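LbaCas13a H328A (C2c2) (Lachnospiraceae bacterium NK4A179, PDB 5WLH) binds CRISPR RNA as a type VI CRISPR effector and, guided by it, probably recognises and cleaves target RNA with its HEPN nuclease domains. Local coordinates at residues E633-V638 with I967-K972; D641-N646 with K658-D663. One frame throughout, in Å; residues are numbered along the deposited sequence.

Overall arrangement
Following the chain from its N terminus, helix 635-645 supplies the first segment of both contacts. Its first turn, in 633-638, takes part in contact 1; its last turn, in 641-646, takes part in contact 2. The chain then makes a short connection into helix 654-665, and contact 2 closes this small loop of 11 residues. Contact 1 closes a much larger one, of 328 residues, about half of them helical, when helix 960-974 returns to the start of helix 635-645. Contact 2 is therefore nested inside contact 1, their centres 13 Å apart. Together they tie a local helical pair to a distant helix, with guide-RNA nucleotides beside both.

Contact 1: E633-V638 with I967-K972; sequences ERMTVV and IDLSVK. With nucleotides of chain B.
Met635 meets Leu969 and Lys972 where the first turn of helix 635-645 packs against helix 960-974, the nearest CA atoms of the two segments, those of Met635 and Leu969, being 7.6 Å apart. The Met635 side chain leaves its helix toward the other segment and is bent at chi2 (-48°) and again at chi3, which brings sulfur and methyl across both partners at about a right angle. Its CG lies 3.8 Å from Leu969 CD1, and SD rests against the same methyl. The terminal CE reaches past them to the aliphatic stem of Lys972, 3.8 Å from its CD. Farther along, Val638 also points toward helix 960-974, where it packs on Leu973. The chain of Lys972, extended beyond CG, carries NZ to Asp968 OD2 (2.6 Å), where it meets the syn lone pair in a salt bridge one turn back along its own helix. On another side of this helix Val971 CG1 lies 3.3 Å from the sugar O4' of U35 of chain B, and the same helix thus joins this packing to the bound crRNA. No hydrogen bond joins the two segments: the contact is apolar, with methionine taking the lysine's methylenes while the ammonium is paired with carboxylate.

Contact 2: D641-N646 with K658-D663; sequences DKFYSN and KKLLID. With nucleotides of chain B.
Phe643 and Leu661 mark the nearest approach of the backbones of 641-646 and 658-663, their CA atoms 8.5 Å apart. Between them the Phe643 ring is held by two leucines. Leu661 CD2 sits over the centre of one face in a CH-pi contact, 3.6 Å from the ring centroid and only 9° off the normal. Leu660 approaches the edge instead, its CD2 3.8 Å from Phe643 CZ; with CG anti to the backbone N (chi1 -180°), its branch points at the far end of the ring. The two segments belong to consecutive helices joined by a short loop, a helix-loop-helix unit, and Leu657, Leu664 and Tyr665 of the second helix also touch the ring. Without the ring, as with an alanine here, Leu661 CD2 would probably lose the aromatic face it rests on and a gap would be likely to open between the helices. Elsewhere on the first helix, polar groups serve the guide RNA. Lys642 NZ donates to OP1 of A36 of chain B at 2.6 Å, while Ser645 O accepts from N3 of U37 of chain B at 2.6 Å, a contact to the base itself. Asn646 folds back on the helix end, its ND2 donating to Lys642 O at 2.8 Å; the Asn646 backbone N reaches that oxygen from the opposite face of the carbonyl plane, so two donors grip one acceptor.

Contact 1: E633-V638 with I967-K972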
loop_
_atom_site.group_PDB
_atom_site.type_symbol
_atom_site.label_atom_id
_atom_site.label_comp_id
_atom_site.label_asym_id
_atom_site.label_seq_id
_atom_site.Cartn_x
_atom_site.Cartn_y
_atom_site.Cartn_z
ATOM N N GLU A 633 16.133 14.265 -29.015
ATOM C CA GLU A 633 15.999 14.778 -30.371
ATOM C C GLU A 633 14.849 14.127 -31.126
ATOM O O GLU A 633 14.371 14.699 -32.111
ATOM C CB GLU A 633 17.315 14.599 -31.126
ATOM C CG GLU A 633 18.319 15.706 -30.822
ATOM C CD GLU A 633 19.746 15.316 -31.153
ATOM O OE1 GLU A 633 19.947 14.241 -31.760
ATOM O OE2 GLU A 633 20.664 16.094 -30.818
ATOM N N ARG A 634 14.368 12.964 -30.688
ATOM C CA ARG A 634 13.272 12.334 -31.408
ATOM C C ARG A 634 11.902 12.655 -30.817
ATOM O O ARG A 634 10.889 12.307 -31.429
ATOM C CB ARG A 634 13.480 10.811 -31.502
ATOM C CG ARG A 634 13.528 10.028 -30.207
ATOM C CD ARG A 634 13.872 8.549 -30.472
ATOM N NE ARG A 634 12.758 7.848 -31.109
ATOM C CZ ARG A 634 12.296 6.656 -30.734
ATOM N NH1 ARG A 634 12.865 5.994 -29.730
ATOM N NH2 ARG A 634 11.275 6.108 -31.379
ATOM N N MET A 635 11.842 13.372 -29.691
ATOM C CA MET A 635 10.586 13.492 -28.947
ATOM C C MET A 635 9.510 14.231 -29.733
ATOM O O MET A 635 8.342 13.831 -29.713
ATOM C CB MET A 635 10.833 14.181 -27.608
ATOM C CG MET A 635 11.674 13.341 -26.650
ATOM S SD MET A 635 11.088 11.635 -26.534
ATOM C CE MET A 635 9.524 11.883 -25.687
ATOM N N THR A 636 9.864 15.335 -30.399
ATOM C CA THR A 636 8.848 16.045 -31.172
ATOM C C THR A 636 8.341 15.184 -32.324
ATOM O O THR A 636 7.138 15.168 -32.610
ATOM C CB THR A 636 9.383 17.389 -31.678
ATOM O OG1 THR A 636 10.538 17.188 -32.503
ATOM C CG2 THR A 636 9.740 18.293 -30.507
ATOM N N VAL A 637 9.235 14.433 -32.971
ATOM C CA VAL A 637 8.816 13.513 -34.025
ATOM C C VAL A 637 7.869 12.459 -33.462
ATOM O O VAL A 637 6.837 12.142 -34.064
ATOM C CB VAL A 637 10.041 12.860 -34.691
ATOM C CG1 VAL A 637 9.600 11.896 -35.787
ATOM C CG2 VAL A 637 10.982 13.919 -35.249
ATOM N N VAL A 638 8.217 11.889 -32.303
ATOM C CA VAL A 638 7.386 10.846 -31.700
ATOM C C VAL A 638 5.998 11.384 -31.380
ATOM O O VAL A 638 4.979 10.721 -31.621
ATOM C CB VAL A 638 8.064 10.290 -30.430
ATOM C CG1 VAL A 638 7.104 9.387 -29.671
ATOM C CG2 VAL A 638 9.340 9.563 -30.774
ATOM N N ILE A 967 11.570 10.856 -16.660
ATOM C CA ILE A 967 10.710 9.677 -16.615
ATOM C C ILE A 967 9.645 9.764 -17.693
ATOM O O ILE A 967 9.342 8.774 -18.362
ATOM C CB ILE A 967 10.078 9.506 -15.228
ATOM C CG1 ILE A 967 11.152 9.369 -14.155
ATOM C CG2 ILE A 967 9.187 8.243 -15.224
ATOM C CD1 ILE A 967 10.568 9.149 -12.759
ATOM N N ASP A 968 9.056 10.953 -17.866
ATOM C CA ASP A 968 8.045 11.157 -18.898
ATOM C C ASP A 968 8.598 10.830 -20.278
ATOM O O ASP A 968 7.900 10.227 -21.112
ATOM C CB ASP A 968 7.534 12.595 -18.838
ATOM C CG ASP A 968 6.588 12.929 -19.981
ATOM O OD1 ASP A 968 5.381 12.661 -19.851
ATOM O OD2 ASP A 968 7.063 13.451 -21.017
ATOM N N LEU A 969 9.860 11.196 -20.530
ATOM C CA LEU A 969 10.501 10.818 -21.786
ATOM C C LEU A 969 10.534 9.305 -21.927
ATOM O O LEU A 969 10.201 8.766 -22.987
ATOM C CB LEU A 969 11.910 11.423 -21.868
ATOM C CG LEU A 969 12.782 10.933 -23.028
ATOM C CD1 LEU A 969 13.594 12.072 -23.656
ATOM C CD2 LEU A 969 13.721 9.798 -22.581
ATOM N N SER A 970 10.850 8.595 -20.836
ATOM C CA SER A 970 10.836 7.138 -20.866
ATOM C C SER A 970 9.434 6.586 -21.101
ATOM O O SER A 970 9.255 5.659 -21.901
ATOM C CB SER A 970 11.422 6.589 -19.561
ATOM O OG SER A 970 12.818 6.776 -19.547
ATOM N N VAL A 971 8.423 7.131 -20.418
ATOM C CA VAL A 971 7.056 6.647 -20.635
ATOM C C VAL A 971 6.737 6.647 -22.123
ATOM O O VAL A 971 6.272 5.651 -22.688
ATOM C CB VAL A 971 6.041 7.507 -19.858
ATOM C CG1 VAL A 971 4.599 7.121 -20.246
ATOM C CG2 VAL A 971 6.234 7.369 -18.363
ATOM N N LYS A 972 7.011 7.773 -22.778
ATOM C CA LYS A 972 6.664 7.936 -24.185
ATOM C C LYS A 972 7.495 7.014 -25.065
ATOM O O LYS A 972 6.961 6.324 -25.945
ATOM C CB LYS A 972 6.860 9.403 -24.585
ATOM C CG LYS A 972 5.773 10.327 -24.015
ATOM C CD LYS A 972 6.266 11.740 -23.831
ATOM C CE LYS A 972 5.122 12.720 -23.565
ATOM N NZ LYS A 972 5.635 14.064 -23.100
ATOM P P U B 35 -0.728 9.021 -20.267
ATOM O OP1 U B 35 -0.088 9.501 -19.022
ATOM O OP2 U B 35 -0.768 10.027 -21.356
ATOM O "O5'" U B 35 -0.022 7.711 -20.804
ATOM C "C5'" U B 35 1.195 7.766 -21.515
ATOM C "C4'" U B 35 1.551 6.388 -21.989
ATOM O "O4'" U B 35 1.754 5.521 -20.850
ATOM C "C3'" U B 35 0.460 5.697 -22.783
ATOM O "O3'" U B 35 0.476 6.117 -24.127
ATOM C "C2'" U B 35 0.784 4.222 -22.595
ATOM O "O2'" U B 35 1.779 3.807 -23.513
ATOM C "C1'" U B 35 1.370 4.205 -21.172
ATOM N N1 U B 35 0.367 3.752 -20.185
ATOM C C2 U B 35 0.225 2.389 -20.058
ATOM O O2 U B 35 0.899 1.591 -20.683
ATOM N N3 U B 35 -0.718 1.992 -19.157
ATOM C C4 U B 35 -1.537 2.805 -18.404
ATOM O O4 U B 35 -2.353 2.269 -17.652
ATOM C C5 U B 35 -1.342 4.206 -18.595
ATOM C C6 U B 35 -0.413 4.628 -19.462
#

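Contact 2: D641-N646 with K658-D663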
loop_
_atom_site.group_PDB
_atom_site.type_symbol
_atom_site.label_atom_id
_atom_site.label_comp_id
_atom_site.label_asym_id
_atom_site.label_seq_id
_atom_site.Cartn_x
_atom_site.Cartn_y
_atom_site.Cartn_z
ATOM N N ASP A 641 4.054 11.985 -34.483
ATOM C CA ASP A 641 3.699 10.694 -35.058
ATOM C C ASP A 641 2.526 10.053 -34.329
ATOM O O ASP A 641 1.737 9.337 -34.950
ATOM C CB ASP A 641 4.905 9.754 -35.043
ATOM C CG ASP A 641 5.888 10.055 -36.151
ATOM O OD1 ASP A 641 5.600 10.963 -36.973
ATOM O OD2 ASP A 641 6.951 9.396 -36.186
ATOM N N LYS A 642 2.376 10.306 -33.024
ATOM C CA LYS A 642 1.203 9.769 -32.325
ATOM C C LYS A 642 -0.086 10.425 -32.798
ATOM O O LYS A 642 -1.139 9.775 -32.812
ATOM C CB LYS A 642 1.348 9.944 -30.813
ATOM C CG LYS A 642 2.554 9.231 -30.247
ATOM C CD LYS A 642 2.598 9.337 -28.735
ATOM C CE LYS A 642 1.635 8.336 -28.122
ATOM N NZ LYS A 642 1.815 8.256 -26.636
ATOM N N PHE A 643 -0.038 11.710 -33.161
ATOM C CA PHE A 643 -1.184 12.315 -33.837
ATOM C C PHE A 643 -1.496 11.557 -35.123
ATOM O O PHE A 643 -2.644 11.174 -35.381
ATOM C CB PHE A 643 -0.908 13.789 -34.140
ATOM C CG PHE A 643 -1.385 14.740 -33.072
ATOM C CD1 PHE A 643 -1.298 14.406 -31.726
ATOM C CD2 PHE A 643 -1.896 15.987 -33.416
ATOM C CE1 PHE A 643 -1.721 15.287 -30.742
ATOM C CE2 PHE A 643 -2.330 16.871 -32.440
ATOM C CZ PHE A 643 -2.232 16.521 -31.090
ATOM N N TYR A 644 -0.467 11.308 -35.930
ATOM C CA TYR A 644 -0.657 10.618 -37.200
ATOM C C TYR A 644 -1.168 9.200 -36.988
ATOM O O TYR A 644 -2.158 8.783 -37.599
ATOM C CB TYR A 644 0.659 10.593 -37.976
ATOM C CG TYR A 644 0.544 9.914 -39.321
ATOM C CD1 TYR A 644 0.186 10.638 -40.456
ATOM C CD2 TYR A 644 0.788 8.556 -39.458
ATOM C CE1 TYR A 644 0.074 10.024 -41.688
ATOM C CE2 TYR A 644 0.674 7.929 -40.688
ATOM C CZ TYR A 644 0.316 8.675 -41.802
ATOM O OH TYR A 644 0.202 8.067 -43.030
ATOM N N SER A 645 -0.497 8.439 -36.122
ATOM C CA SER A 645 -0.875 7.048 -35.920
ATOM C C SER A 645 -2.248 6.911 -35.279
ATOM O O SER A 645 -2.879 5.859 -35.427
ATOM C CB SER A 645 0.172 6.335 -35.062
ATOM O OG SER A 645 1.416 6.239 -35.741
ATOM N N ASN A 646 -2.711 7.929 -34.554
ATOM C CA ASN A 646 -4.050 7.924 -33.990
ATOM C C ASN A 646 -5.088 8.448 -34.978
ATOM O O ASN A 646 -6.254 8.610 -34.603
ATOM C CB ASN A 646 -4.101 8.745 -32.690
ATOM C CG ASN A 646 -3.688 7.930 -31.467
ATOM O OD1 ASN A 646 -4.474 7.149 -30.929
ATOM N ND2 ASN A 646 -2.441 8.091 -31.050
ATOM N N LYS A 658 -1.096 21.192 -36.449
ATOM C CA LYS A 658 0.200 21.772 -36.129
ATOM C C LYS A 658 0.075 22.796 -35.018
ATOM O O LYS A 658 0.900 22.829 -34.098
ATOM C CB LYS A 658 0.823 22.425 -37.368
ATOM C CG LYS A 658 2.070 23.256 -37.026
ATOM C CD LYS A 658 2.321 24.356 -38.047
ATOM C CE LYS A 658 2.976 23.794 -39.281
ATOM N NZ LYS A 658 4.231 23.095 -38.902
ATOM N N LYS A 659 -0.937 23.661 -35.101
ATOM C CA LYS A 659 -1.160 24.633 -34.039
ATOM C C LYS A 659 -1.327 23.935 -32.700
ATOM O O LYS A 659 -0.711 24.327 -31.701
ATOM C CB LYS A 659 -2.386 25.490 -34.351
ATOM C CG LYS A 659 -2.728 26.484 -33.257
ATOM C CD LYS A 659 -3.892 25.998 -32.426
ATOM C CE LYS A 659 -4.577 27.133 -31.676
ATOM N NZ LYS A 659 -3.707 27.727 -30.619
ATOM N N LEU A 660 -2.160 22.894 -32.667
ATOM C CA LEU A 660 -2.361 22.121 -31.442
ATOM C C LEU A 660 -1.054 21.482 -30.978
ATOM O O LEU A 660 -0.697 21.568 -29.797
ATOM C CB LEU A 660 -3.438 21.053 -31.673
ATOM C CG LEU A 660 -3.784 20.139 -30.484
ATOM C CD1 LEU A 660 -4.184 20.964 -29.278
ATOM C CD2 LEU A 660 -4.911 19.203 -30.849
ATOM N N LEU A 661 -0.332 20.837 -31.898
ATOM C CA LEU A 661 0.926 20.177 -31.554
ATOM C C LEU A 661 1.884 21.137 -30.870
ATOM O O LEU A 661 2.499 20.804 -29.846
ATOM C CB LEU A 661 1.574 19.599 -32.811
ATOM C CG LEU A 661 1.038 18.289 -33.365
ATOM C CD1 LEU A 661 1.542 18.102 -34.789
ATOM C CD2 LEU A 661 1.438 17.109 -32.464
ATOM N N ILE A 662 2.028 22.341 -31.432
ATOM C CA ILE A 662 2.923 23.319 -30.831
ATOM C C ILE A 662 2.413 23.721 -29.455
ATOM O O ILE A 662 3.187 23.822 -28.499
ATOM C CB ILE A 662 3.091 24.537 -31.762
ATOM C CG1 ILE A 662 3.799 24.110 -33.049
ATOM C CG2 ILE A 662 3.872 25.635 -31.066
ATOM C CD1 ILE A 662 3.777 25.173 -34.134
ATOM N N ASP A 663 1.099 23.937 -29.325
ATOM C CA ASP A 663 0.528 24.286 -28.023
ATOM C C ASP A 663 0.816 23.212 -26.982
ATOM O O ASP A 663 1.176 23.526 -25.841
ATOM C CB ASP A 663 -0.981 24.466 -28.135
ATOM C CG ASP A 663 -1.375 25.738 -28.852
ATOM O OD1 ASP A 663 -0.498 26.588 -29.146
ATOM O OD2 ASP A 663 -2.583 25.872 -29.121
ATOM P P U B 37 -5.154 1.499 -26.509
ATOM O OP1 U B 37 -5.428 1.518 -25.041
ATOM O OP2 U B 37 -5.411 0.288 -27.343
ATOM O "O5'" U B 37 -6.030 2.687 -27.103
ATOM C "C5'" U B 37 -5.825 3.166 -28.414
ATOM C "C4'" U B 37 -6.970 2.918 -29.377
ATOM O "O4'" U B 37 -6.605 3.666 -30.553
ATOM C "C3'" U B 37 -7.098 1.482 -29.868
ATOM O "O3'" U B 37 -8.325 1.350 -30.615
ATOM C "C2'" U B 37 -5.925 1.419 -30.832
ATOM O "O2'" U B 37 -5.948 0.347 -31.751
ATOM C "C1'" U B 37 -6.028 2.791 -31.512
ATOM N N1 U B 37 -4.722 3.364 -31.857
ATOM C C2 U B 37 -4.517 3.776 -33.157
ATOM O O2 U B 37 -5.379 3.676 -34.016
ATOM N N3 U B 37 -3.271 4.310 -33.388
ATOM C C4 U B 37 -2.247 4.455 -32.466
ATOM O O4 U B 37 -1.174 4.946 -32.811
ATOM C C5 U B 37 -2.546 4.016 -31.143
ATOM C C6 U B 37 -3.745 3.498 -30.896
ATOM P P A B 36 -0.870 6.610 -24.832
ATOM O OP1 A B 36 -0.440 7.063 -26.174
ATOM O OP2 A B 36 -1.642 7.505 -23.945
ATOM O "O5'" A B 36 -1.708 5.275 -24.959
ATOM C "C5'" A B 36 -2.952 5.273 -25.635
ATOM C "C4'" A B 36 -3.050 4.099 -26.571
ATOM O "O4'" A B 36 -2.009 4.180 -27.582
ATOM C "C3'" A B 36 -2.888 2.738 -25.929
ATOM O "O3'" A B 36 -3.599 1.835 -26.775
ATOM C "C2'" A B 36 -1.382 2.500 -26.069
ATOM O "O2'" A B 36 -0.977 1.158 -25.943
ATOM C "C1'" A B 36 -1.146 3.053 -27.472
ATOM N N9 A B 36 0.195 3.544 -27.770
ATOM C C8 A B 36 1.059 4.276 -26.992
ATOM N N7 A B 36 2.156 4.622 -27.627
ATOM C C5 A B 36 1.981 4.111 -28.912
ATOM C C6 A B 36 2.781 4.140 -30.072
ATOM N N6 A B 36 3.980 4.731 -30.125
ATOM N N1 A B 36 2.304 3.531 -31.184
ATOM C C2 A B 36 1.106 2.941 -31.135
ATOM N N3 A B 36 0.265 2.855 -30.106
ATOM C C4 A B 36 0.771 3.465 -29.015
#